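Local structure of putative cytochrome P450 120 (2VE4) at residues A64-F69 with P377-V382; F322-Q327 with G339-Y344; L202-L207 with L244-L249. The protein binds heme and is probably a monooxygenase of the cytochrome P450 family, putting an oxygen atom from O2 into an organic substrate. All coordinates share one frame; numbering follows the deposited sequence.

Contact 1 (A64-F69 with P377-V382); sequences ANRFLF and PPFAHV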
loop_
_atom_site.group_PDB
_atom_site.type_symbol
_atom_site.label_atom_id
_atom_site.label_comp_id
_atom_site.label_asym_id
_atom_site.label_seq_id
_atom_site.Cartn_x
_atom_site.Cartn_y
_atom_site.Cartn_z
ATOM N N ALA A 64 11.732 9.011 15.178
ATOM C CA ALA A 64 11.497 7.578 15.349
ATOM C C ALA A 64 11.682 6.823 14.028
ATOM O O ALA A 64 12.306 5.770 13.989
ATOM C CB ALA A 64 10.109 7.366 15.898
ATOM N N ASN A 65 11.142 7.381 12.946
ATOM C CA ASN A 65 11.330 6.850 11.590
ATOM C C ASN A 65 12.796 6.743 11.180
ATOM O O ASN A 65 13.259 5.666 10.785
ATOM C CB ASN A 65 10.552 7.698 10.581
ATOM C CG ASN A 65 9.048 7.649 10.811
ATOM O OD1 ASN A 65 8.544 6.803 11.556
ATOM N ND2 ASN A 65 8.321 8.552 10.160
ATOM N N ARG A 66 13.532 7.851 11.289
ATOM C CA ARG A 66 14.973 7.828 11.057
ATOM C C ARG A 66 15.658 6.690 11.826
ATOM O O ARG A 66 16.505 5.996 11.279
ATOM C CB ARG A 66 15.616 9.188 11.383
ATOM C CG ARG A 66 17.142 9.212 11.149
ATOM C CD ARG A 66 17.647 10.558 10.639
ATOM N NE ARG A 66 19.081 10.505 10.316
ATOM C CZ ARG A 66 19.795 11.531 9.839
ATOM N NH1 ARG A 66 19.224 12.717 9.616
ATOM N NH2 ARG A 66 21.090 11.378 9.586
ATOM N N PHE A 67 15.282 6.502 13.086
ATOM C CA PHE A 67 15.817 5.421 13.921
ATOM C C PHE A 67 15.529 4.036 13.310
ATOM O O PHE A 67 16.440 3.205 13.162
ATOM C CB PHE A 67 15.255 5.574 15.344
ATOM C CG PHE A 67 15.383 4.352 16.209
ATOM C CD1 PHE A 67 16.633 3.872 16.597
ATOM C CD2 PHE A 67 14.239 3.709 16.687
ATOM C CE1 PHE A 67 16.742 2.735 17.423
ATOM C CE2 PHE A 67 14.339 2.576 17.508
ATOM C CZ PHE A 67 15.589 2.092 17.876
ATOM N N LEU A 68 14.269 3.811 12.930
ATOM C CA LEU A 68 13.840 2.561 12.287
ATOM C C LEU A 68 14.497 2.297 10.935
ATOM O O LEU A 68 14.749 1.144 10.577
ATOM C CB LEU A 68 12.326 2.546 12.114
ATOM C CG LEU A 68 11.509 1.944 13.253
ATOM C CD1 LEU A 68 10.087 2.363 13.129
ATOM C CD2 LEU A 68 11.601 0.434 13.235
ATOM N N PHE A 69 14.764 3.373 10.194
ATOM C CA PHE A 69 15.303 3.280 8.844
ATOM C C PHE A 69 16.806 3.549 8.836
ATOM O O PHE A 69 17.369 3.960 7.826
ATOM C CB PHE A 69 14.559 4.259 7.915
ATOM C CG PHE A 69 13.049 4.121 7.957
ATOM C CD1 PHE A 69 12.240 5.240 7.921
ATOM C CD2 PHE A 69 12.445 2.864 8.043
ATOM C CE1 PHE A 69 10.866 5.119 7.966
ATOM C CE2 PHE A 69 11.066 2.734 8.089
ATOM C CZ PHE A 69 10.277 3.863 8.054
ATOM N N PRO A 377 12.349 17.958 8.466
ATOM C CA PRO A 377 13.505 17.065 8.559
ATOM C C PRO A 377 13.205 15.716 7.874
ATOM O O PRO A 377 12.024 15.390 7.672
ATOM C CB PRO A 377 13.677 16.885 10.069
ATOM C CG PRO A 377 12.303 17.051 10.620
ATOM C CD PRO A 377 11.605 18.036 9.740
ATOM N N PRO A 378 14.256 14.942 7.514
ATOM C CA PRO A 378 14.068 13.619 6.925
ATOM C C PRO A 378 12.983 12.792 7.623
ATOM O O PRO A 378 12.841 12.877 8.859
ATOM C CB PRO A 378 15.444 12.940 7.121
ATOM C CG PRO A 378 16.292 13.918 7.917
ATOM C CD PRO A 378 15.687 15.263 7.630
ATOM N N PHE A 379 12.231 12.024 6.817
ATOM C CA PHE A 379 11.237 11.046 7.274
ATOM C C PHE A 379 9.995 11.640 7.913
ATOM O O PHE A 379 9.428 11.060 8.831
ATOM C CB PHE A 379 11.883 9.998 8.183
ATOM C CG PHE A 379 13.025 9.288 7.540
ATOM C CD1 PHE A 379 12.811 8.449 6.454
ATOM C CD2 PHE A 379 14.310 9.475 7.992
ATOM C CE1 PHE A 379 13.867 7.794 5.841
ATOM C CE2 PHE A 379 15.372 8.818 7.391
ATOM C CZ PHE A 379 15.148 7.982 6.311
ATOM N N ALA A 380 9.565 12.783 7.380
ATOM C CA ALA A 380 8.365 13.473 7.825
ATOM C C ALA A 380 7.157 13.135 6.959
ATOM O O ALA A 380 6.007 13.301 7.365
ATOM C CB ALA A 380 8.606 14.980 7.816
ATOM N N HIS A 381 7.433 12.713 5.735
ATOM C CA HIS A 381 6.414 12.283 4.795
ATOM C C HIS A 381 6.868 10.889 4.434
ATOM O O HIS A 381 7.913 10.720 3.787
ATOM C CB HIS A 381 6.429 13.188 3.587
ATOM C CG HIS A 381 5.358 12.905 2.588
ATOM N ND1 HIS A 381 4.018 12.888 2.912
ATOM C CD2 HIS A 381 5.426 12.702 1.250
ATOM C CE1 HIS A 381 3.308 12.661 1.821
ATOM N NE2 HIS A 381 4.138 12.545 0.799
ATOM N N VAL A 382 6.112 9.896 4.927
ATOM C CA VAL A 382 6.490 8.495 4.828
ATOM C C VAL A 382 5.354 7.573 4.344
ATOM O O VAL A 382 5.212 6.456 4.843
ATOM C CB VAL A 382 7.116 7.976 6.172
ATOM C CG1 VAL A 382 8.583 8.422 6.306
ATOM C CG2 VAL A 382 6.284 8.403 7.376
#
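Asn65 reaches out from helix 62-68 and donates from ND2 to the carbonyl O of Phe379, 3.0 Å away. The bond is nearly straight, with an N-H...O angle of 160°, and the acceptor lies in the amide plane of Asn65. CG of Asn65 is anti to its carbonyl carbon (chi1 -64°), which sends the amide across to the loop, where CG2 of Val382 also meets ND2 at 3.5 Å. This is the close-packed side: CB of Asn65 sits 3.6 Å from CB of Phe379, and CD1 of Phe69 lies over one face of the Phe379 ring, touching its CD1 at 3.6 Å. The two ring planes meet obliquely, 55° apart, with centroids 5.3 Å from each other. In the P450 fold this joins a short helix near the N-terminus to the loop leading to Cys391, the probable axial ligand of the heme iron; His350 holds that loop through the backbone N of Val382. Toward solvent the contact thins out. CB of Arg66 still rests against CD2 of Phe379, but its chain then runs outward past the ring, and NH1 meets the exposed Pro378 at CG alone, 3.6 Å away.

Contact 2 (F322-Q327 with G339-Y344); sequences FRELIQ and GWLVSY. With HEM (protoporphyrin IX containing Fe), chain C.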
loop_
_atom_site.group_PDB
_atom_site.type_symbol
_atom_site.label_atom_id
_atom_site.label_comp_id
_atom_site.label_asym_id
_atom_site.label_seq_id
_atom_site.Cartn_x
_atom_site.Cartn_y
_atom_site.Cartn_z
ATOM N N PHE A 322 5.413 -2.710 11.668
ATOM C CA PHE A 322 6.030 -3.357 12.805
ATOM C C PHE A 322 7.386 -3.880 12.407
ATOM O O PHE A 322 7.629 -4.176 11.225
ATOM C CB PHE A 322 5.158 -4.521 13.328
ATOM C CG PHE A 322 3.913 -4.071 14.040
ATOM C CD1 PHE A 322 2.775 -3.703 13.325
ATOM C CD2 PHE A 322 3.876 -4.005 15.426
ATOM C CE1 PHE A 322 1.626 -3.260 13.983
ATOM C CE2 PHE A 322 2.721 -3.578 16.087
ATOM C CZ PHE A 322 1.598 -3.204 15.367
ATOM N N ARG A 323 8.267 -3.980 13.400
ATOM C CA ARG A 323 9.585 -4.580 13.240
ATOM C C ARG A 323 9.870 -5.298 14.542
ATOM O O ARG A 323 9.236 -5.004 15.549
ATOM C CB ARG A 323 10.664 -3.516 12.995
ATOM C CG ARG A 323 10.513 -2.683 11.723
ATOM C CD ARG A 323 10.863 -3.473 10.453
ATOM N NE ARG A 323 10.843 -2.602 9.283
ATOM C CZ ARG A 323 9.766 -2.337 8.547
ATOM N NH1 ARG A 323 8.584 -2.870 8.844
ATOM N NH2 ARG A 323 9.867 -1.525 7.505
ATOM N N GLU A 324 10.799 -6.252 14.504
ATOM C CA GLU A 324 11.297 -6.925 15.697
ATOM C C GLU A 324 12.777 -6.634 15.894
ATOM O O GLU A 324 13.566 -6.831 14.971
ATOM C CB GLU A 324 11.127 -8.432 15.576
ATOM C CG GLU A 324 11.605 -9.157 16.820
ATOM C CD GLU A 324 11.543 -10.651 16.709
ATOM O OE1 GLU A 324 11.586 -11.173 15.569
ATOM O OE2 GLU A 324 11.471 -11.303 17.773
ATOM N N LEU A 325 13.142 -6.190 17.098
ATOM C CA LEU A 325 14.553 -5.997 17.493
ATOM C C LEU A 325 15.340 -7.302 17.547
ATOM O O LEU A 325 14.986 -8.215 18.305
ATOM C CB LEU A 325 14.666 -5.357 18.882
ATOM C CG LEU A 325 14.243 -3.941 19.285
ATOM C CD1 LEU A 325 14.228 -2.965 18.128
ATOM C CD2 LEU A 325 12.913 -3.960 20.034
ATOM N N ILE A 326 16.404 -7.374 16.748
ATOM C CA ILE A 326 17.376 -8.471 16.839
ATOM C C ILE A 326 18.657 -8.044 17.580
ATOM O O ILE A 326 19.591 -8.838 17.750
ATOM C CB ILE A 326 17.744 -9.086 15.449
ATOM C CG1 ILE A 326 17.740 -8.019 14.338
ATOM C CG2 ILE A 326 16.830 -10.281 15.141
ATOM C CD1 ILE A 326 18.306 -8.485 12.991
ATOM N N GLN A 327 18.696 -6.784 17.999
ATOM C CA GLN A 327 19.751 -6.301 18.869
ATOM C C GLN A 327 19.127 -5.505 19.984
ATOM O O GLN A 327 18.108 -4.840 19.790
ATOM C CB GLN A 327 20.773 -5.443 18.113
ATOM C CG GLN A 327 21.806 -6.272 17.342
ATOM C CD GLN A 327 22.960 -5.445 16.769
ATOM O OE1 GLN A 327 23.006 -4.224 16.919
ATOM N NE2 GLN A 327 23.899 -6.120 16.110
ATOM N N GLY A 339 14.301 -8.732 20.891
ATOM C CA GLY A 339 13.097 -9.580 20.817
ATOM C C GLY A 339 11.777 -8.999 21.301
ATOM O O GLY A 339 10.785 -9.720 21.436
ATOM N N TRP A 340 11.767 -7.709 21.609
ATOM C CA TRP A 340 10.522 -6.967 21.731
ATOM C C TRP A 340 10.218 -6.510 20.316
ATOM O O TRP A 340 11.032 -6.736 19.421
ATOM C CB TRP A 340 10.703 -5.725 22.607
ATOM C CG TRP A 340 10.751 -5.950 24.077
ATOM C CD1 TRP A 340 11.381 -6.970 24.749
ATOM C CD2 TRP A 340 10.190 -5.096 25.073
ATOM N NE1 TRP A 340 11.211 -6.811 26.098
ATOM C CE2 TRP A 340 10.487 -5.670 26.328
ATOM C CE3 TRP A 340 9.452 -3.905 25.028
ATOM C CZ2 TRP A 340 10.084 -5.085 27.534
ATOM C CZ3 TRP A 340 9.030 -3.330 26.220
ATOM C CH2 TRP A 340 9.359 -3.918 27.462
ATOM N N LEU A 341 9.087 -5.830 20.125
ATOM C CA LEU A 341 8.697 -5.327 18.794
ATOM C C LEU A 341 8.559 -3.803 18.766
ATOM O O LEU A 341 8.246 -3.175 19.787
ATOM C CB LEU A 341 7.371 -5.980 18.311
ATOM C CG LEU A 341 7.175 -7.513 18.269
ATOM C CD1 LEU A 341 5.816 -7.880 17.714
ATOM C CD2 LEU A 341 8.237 -8.184 17.461
ATOM N N VAL A 342 8.763 -3.206 17.591
ATOM C CA VAL A 342 8.570 -1.770 17.435
ATOM C C VAL A 342 7.531 -1.477 16.356
ATOM O O VAL A 342 7.593 -2.015 15.258
ATOM C CB VAL A 342 9.906 -1.007 17.167
ATOM C CG1 VAL A 342 9.715 0.481 17.339
ATOM C CG2 VAL A 342 10.974 -1.456 18.135
ATOM N N SER A 343 6.565 -0.631 16.701
ATOM C CA SER A 343 5.517 -0.222 15.793
ATOM C C SER A 343 5.615 1.260 15.493
ATOM O O SER A 343 5.489 2.093 16.405
ATOM C CB SER A 343 4.143 -0.490 16.398
ATOM O OG SER A 343 3.270 0.591 16.095
ATOM N N TYR A 344 5.821 1.582 14.219
ATOM C CA TYR A 344 5.807 2.962 13.785
ATOM C C TYR A 344 4.498 3.319 13.110
ATOM O O TYR A 344 3.755 2.451 12.639
ATOM C CB TYR A 344 7.001 3.290 12.903
ATOM C CG TYR A 344 6.935 2.792 11.486
ATOM C CD1 TYR A 344 7.404 1.516 11.149
ATOM C CD2 TYR A 344 6.455 3.617 10.471
ATOM C CE1 TYR A 344 7.367 1.066 9.848
ATOM C CE2 TYR A 344 6.409 3.184 9.170
ATOM C CZ TYR A 344 6.865 1.908 8.860
ATOM O OH TYR A 344 6.813 1.499 7.559
HETATM C CHA HEM C . 5.560 -2.267 1.349
HETATM C CHB HEM C . 2.769 1.680 1.269
HETATM C CHC HEM C . 1.203 0.567 -3.213
HETATM C CHD HEM C . 4.370 -3.130 -3.279
HETATM C C1A HEM C . 4.974 -1.076 1.712
HETATM C C2A HEM C . 5.207 -0.321 2.928
HETATM C C3A HEM C . 4.441 0.780 2.895
HETATM C C4A HEM C . 3.682 0.746 1.674
HETATM C CMA HEM C . 4.347 1.885 3.968
HETATM C CAA HEM C . 6.198 -0.682 4.046
HETATM C CBA HEM C . 5.670 -1.796 4.942
HETATM C CGA HEM C . 6.355 -1.698 6.281
HETATM O O1A HEM C . 6.689 -0.579 6.701
HETATM O O2A HEM C . 6.591 -2.718 6.958
HETATM C C1B HEM C . 2.148 1.717 0.027
HETATM C C2B HEM C . 1.340 2.822 -0.442
HETATM C C3B HEM C . 0.887 2.534 -1.657
HETATM C C4B HEM C . 1.403 1.225 -2.024
HETATM C CMB HEM C . 1.009 4.124 0.305
HETATM C CAB HEM C . 0.013 3.553 -2.439
HETATM C CBB HEM C . -0.672 3.245 -3.531
HETATM C C1C HEM C . 1.924 -0.527 -3.629
HETATM C C2C HEM C . 1.819 -1.210 -4.903
HETATM C C3C HEM C . 2.696 -2.233 -4.905
HETATM C C4C HEM C . 3.390 -2.218 -3.638
HETATM C CMC HEM C . 0.868 -0.794 -6.042
HETATM C CAC HEM C . 3.009 -3.289 -6.003
HETATM C CBC HEM C . 2.677 -3.087 -7.283
HETATM C C1D HEM C . 4.946 -3.323 -2.046
HETATM C C2D HEM C . 5.793 -4.446 -1.642
HETATM C C3D HEM C . 6.150 -4.168 -0.191
HETATM C C4D HEM C . 5.480 -2.918 0.134
HETATM C CMD HEM C . 6.283 -5.682 -2.426
HETATM C CAD HEM C . 7.059 -5.080 0.678
HETATM C CBD HEM C . 8.505 -4.646 0.442
HETATM C CGD HEM C . 9.490 -5.497 1.209
HETATM O O1D HEM C . 10.701 -5.452 0.850
HETATM O O2D HEM C . 9.082 -6.229 2.169
HETATM N NA HEM C . 4.034 -0.397 0.975
HETATM N NB HEM C . 2.182 0.746 -0.972
HETATM N NC HEM C . 2.892 -1.162 -2.895
HETATM N ND HEM C . 4.781 -2.467 -0.980
HETATM FE FE HEM C . 3.598 -0.844 -1.117
#
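Phe322 lays one face of its ring over CB of Ser343, which stands 3.8 Å from the ring centroid and 29° off the normal, a CH-pi contact. The two residues form a non-hydrogen-bonded pair of antiparallel strands 321-325 and 341-344, as do Glu324 and Leu341; these strands are inner neighbours in the mixed five-stranded sheet of the P450 fold, between 54-58 and 76-77. On that same face CB of Glu324 meets CD2 of Leu341 at 3.5 Å, while its carboxylate goes on to a salt bridge with Lys54. Between these pairs Arg323 and Val342 are hydrogen-bonded both ways, Arg323 N to Val342 O and Val342 N to Arg323 O, each 2.8 Å. Beyond the last pair two more backbone bonds, Leu325 N to Trp340 O and Gly339 N to Leu325 O (2.7 Å), hold the chains together. On the face that carries Val342 and Arg323, CG2 of Val342 meets CD1 of Leu325 at 3.6 Å. From here the Arg323 chain bends at chi2 (-74°) and reaches the heme: NH1 donates to propionate oxygen O2A at 2.7 Å, near the guanidinium plane. The same NH1 bonds the O of Phe322 at 2.9 Å, from above the carbonyl plane, and CE1 of Tyr344 lies over the guanidinium. Paired with a carboxylate and tied to its own strand, the guanidinium is probably held in orientation and likely offsets the propionate charge.

Contact 3 (L202-L207 with L244-L249); sequences LLLAEL and LKDQIL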
loop_
_atom_site.group_PDB
_atom_site.type_symbol
_atom_site.label_atom_id
_atom_site.label_comp_id
_atom_site.label_asym_id
_atom_site.label_seq_id
_atom_site.Cartn_x
_atom_site.Cartn_y
_atom_site.Cartn_z
ATOM N N LEU A 202 -6.986 -22.260 -4.212
ATOM C CA LEU A 202 -7.605 -22.042 -5.536
ATOM C C LEU A 202 -6.787 -21.092 -6.444
ATOM O O LEU A 202 -6.540 -21.403 -7.615
ATOM C CB LEU A 202 -9.051 -21.554 -5.363
ATOM C CG LEU A 202 -10.032 -22.623 -4.872
ATOM C CD1 LEU A 202 -11.323 -22.013 -4.363
ATOM C CD2 LEU A 202 -10.341 -23.686 -5.940
ATOM N N LEU A 203 -6.361 -19.956 -5.896
ATOM C CA LEU A 203 -5.436 -19.045 -6.571
ATOM C C LEU A 203 -4.077 -19.671 -6.970
ATOM O O LEU A 203 -3.521 -19.367 -8.039
ATOM C CB LEU A 203 -5.191 -17.824 -5.700
ATOM C CG LEU A 203 -6.334 -16.814 -5.544
ATOM C CD1 LEU A 203 -6.186 -16.019 -4.212
ATOM C CD2 LEU A 203 -6.423 -15.872 -6.756
ATOM N N LEU A 204 -3.540 -20.519 -6.098
ATOM C CA LEU A 204 -2.259 -21.190 -6.311
ATOM C C LEU A 204 -2.342 -22.211 -7.434
ATOM O O LEU A 204 -1.444 -22.294 -8.254
ATOM C CB LEU A 204 -1.826 -21.910 -5.023
ATOM C CG LEU A 204 -0.602 -21.541 -4.182
ATOM C CD1 LEU A 204 -0.318 -20.049 -4.117
ATOM C CD2 LEU A 204 -0.782 -22.167 -2.781
ATOM N N ALA A 205 -3.405 -23.013 -7.446
ATOM C CA ALA A 205 -3.644 -23.944 -8.544
ATOM C C ALA A 205 -3.882 -23.202 -9.873
ATOM O O ALA A 205 -3.429 -23.657 -10.914
ATOM C CB ALA A 205 -4.798 -24.880 -8.217
ATOM N N GLU A 206 -4.544 -22.046 -9.834
ATOM C CA GLU A 206 -4.663 -21.214 -11.044
ATOM C C GLU A 206 -3.342 -20.571 -11.461
ATOM O O GLU A 206 -3.025 -20.520 -12.662
ATOM C CB GLU A 206 -5.746 -20.144 -10.887
ATOM C CG GLU A 206 -6.272 -19.588 -12.211
ATOM C CD GLU A 206 -6.666 -20.687 -13.208
ATOM O OE1 GLU A 206 -6.133 -20.690 -14.346
ATOM O OE2 GLU A 206 -7.492 -21.558 -12.839
ATOM N N LEU A 207 -2.566 -20.086 -10.487
ATOM C CA LEU A 207 -1.283 -19.442 -10.781
ATOM C C LEU A 207 -0.321 -20.423 -11.413
ATOM O O LEU A 207 0.487 -20.046 -12.240
ATOM C CB LEU A 207 -0.631 -18.843 -9.525
ATOM C CG LEU A 207 -0.999 -17.404 -9.152
ATOM C CD1 LEU A 207 -0.289 -17.008 -7.868
ATOM C CD2 LEU A 207 -0.679 -16.430 -10.264
ATOM N N LEU A 244 7.670 -18.617 -7.203
ATOM C CA LEU A 244 7.027 -17.839 -8.259
ATOM C C LEU A 244 5.590 -17.503 -7.875
ATOM O O LEU A 244 5.155 -16.359 -8.003
ATOM C CB LEU A 244 7.032 -18.594 -9.600
ATOM C CG LEU A 244 8.396 -18.801 -10.265
ATOM C CD1 LEU A 244 8.309 -19.686 -11.510
ATOM C CD2 LEU A 244 9.074 -17.466 -10.567
ATOM N N LYS A 245 4.877 -18.510 -7.379
ATOM C CA LYS A 245 3.487 -18.366 -6.985
ATOM C C LYS A 245 3.318 -17.423 -5.826
ATOM O O LYS A 245 2.531 -16.502 -5.930
ATOM C CB LYS A 245 2.884 -19.733 -6.673
ATOM C CG LYS A 245 2.717 -20.587 -7.894
ATOM C CD LYS A 245 2.840 -22.007 -7.552
ATOM C CE LYS A 245 1.514 -22.608 -7.388
ATOM N NZ LYS A 245 1.686 -24.056 -7.172
ATOM N N ASP A 246 4.049 -17.642 -4.723
ATOM C CA ASP A 246 3.991 -16.725 -3.570
ATOM C C ASP A 246 4.331 -15.285 -3.978
ATOM O O ASP A 246 3.656 -14.336 -3.589
ATOM C CB ASP A 246 4.892 -17.194 -2.415
ATOM C CG ASP A 246 4.314 -18.376 -1.661
ATOM O OD1 ASP A 246 3.079 -18.624 -1.757
ATOM O OD2 ASP A 246 5.087 -19.072 -0.956
ATOM N N GLN A 247 5.362 -15.139 -4.791
ATOM C CA GLN A 247 5.829 -13.825 -5.190
ATOM C C GLN A 247 4.805 -13.017 -5.981
ATOM O O GLN A 247 4.690 -11.803 -5.822
ATOM C CB GLN A 247 7.116 -13.978 -5.980
ATOM C CG GLN A 247 8.137 -12.978 -5.607
ATOM C CD GLN A 247 8.465 -12.976 -4.127
ATOM O OE1 GLN A 247 9.121 -13.875 -3.632
ATOM N NE2 GLN A 247 8.026 -11.939 -3.429
ATOM N N ILE A 248 4.059 -13.704 -6.836
ATOM C CA ILE A 248 3.014 -13.055 -7.623
ATOM C C ILE A 248 1.803 -12.715 -6.750
ATOM O O ILE A 248 1.262 -11.616 -6.837
ATOM C CB ILE A 248 2.681 -13.854 -8.890
ATOM C CG1 ILE A 248 3.895 -13.791 -9.816
ATOM C CG2 ILE A 248 1.439 -13.300 -9.572
ATOM C CD1 ILE A 248 3.633 -14.140 -11.284
ATOM N N LEU A 249 1.426 -13.623 -5.865
ATOM C CA LEU A 249 0.399 -13.314 -4.876
ATOM C C LEU A 249 0.758 -12.122 -3.999
ATOM O O LEU A 249 -0.115 -11.306 -3.667
ATOM C CB LEU A 249 0.092 -14.521 -3.994
ATOM C CG LEU A 249 -1.204 -15.261 -4.307
ATOM C CD1 LEU A 249 -1.550 -16.141 -3.107
ATOM C CD2 LEU A 249 -2.365 -14.308 -4.656
#
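Two long helices of the P450 fold meet here, 192-215 and 241-269, the latter being the one that crosses the molecule beside the heme. Their local axes approach to 9.9 Å at 115°, so the helices cross steeply. Leu207 enters between Lys245, Ile248 and Leu249 on the facing helix: its CD1 touches the carbonyl O of Lys245 at 3.5 Å and CG of Leu249 at 4.1 Å, while CD2 meets CG2 of Ile248 at 3.8 Å. One turn earlier, Leu203 and Leu204 each bring CD1 to within 4.2 Å of a different methyl of Leu249, CD2 and CD1 respectively. Lys245 carries the other side. Its chain bends at chi3 (98°) and crosses Leu204 at about a right angle, with CE 4.0 Å from CG of Leu204 and CG beside CB of Leu207. CE also comes within 3.1 Å of the backbone O of Leu204, while the ammonium makes a long, weak ion pair with Glu208. With an alanine at Lys245 the methylenes beside Leu204 and Leu207 would be missing, which is likely to leave a gap there and deprive Glu208 of this distant counter-charge. Asp246, whose OD1 is 4.4 Å from CD1 of Leu204, forms a salt bridge with Arg200 of helix 192-215. The centre of the contact is therefore held by branched aliphatic groups and the lysine's methylenes, with charge pairs between the same two helices beside it, one of them long and weak.

Contacts 1 and 2 are neighbours, their centres 16 Å apart on one side of the chain's centre. They touch directly: Leu68 CD1 packs on Tyr344 CB, Leu68 CD2 on Arg323 CG, and the Phe69 and Tyr344 rings meet edge-to-face, so helix 62-68 lies between the mixed sheet and the 377-382 loop. Contact 3 is remote, with centres 34 Å from contact 1 and 30 Å from contact 2, in the helical part of the fold. Along the chain, contact 1 closes a loop within which contact 3 comes first and contact 2 follows. The first two thus join sheet, helix and loop near a heme propionate, whereas the third joins two helices across the chain's centre from contact 1.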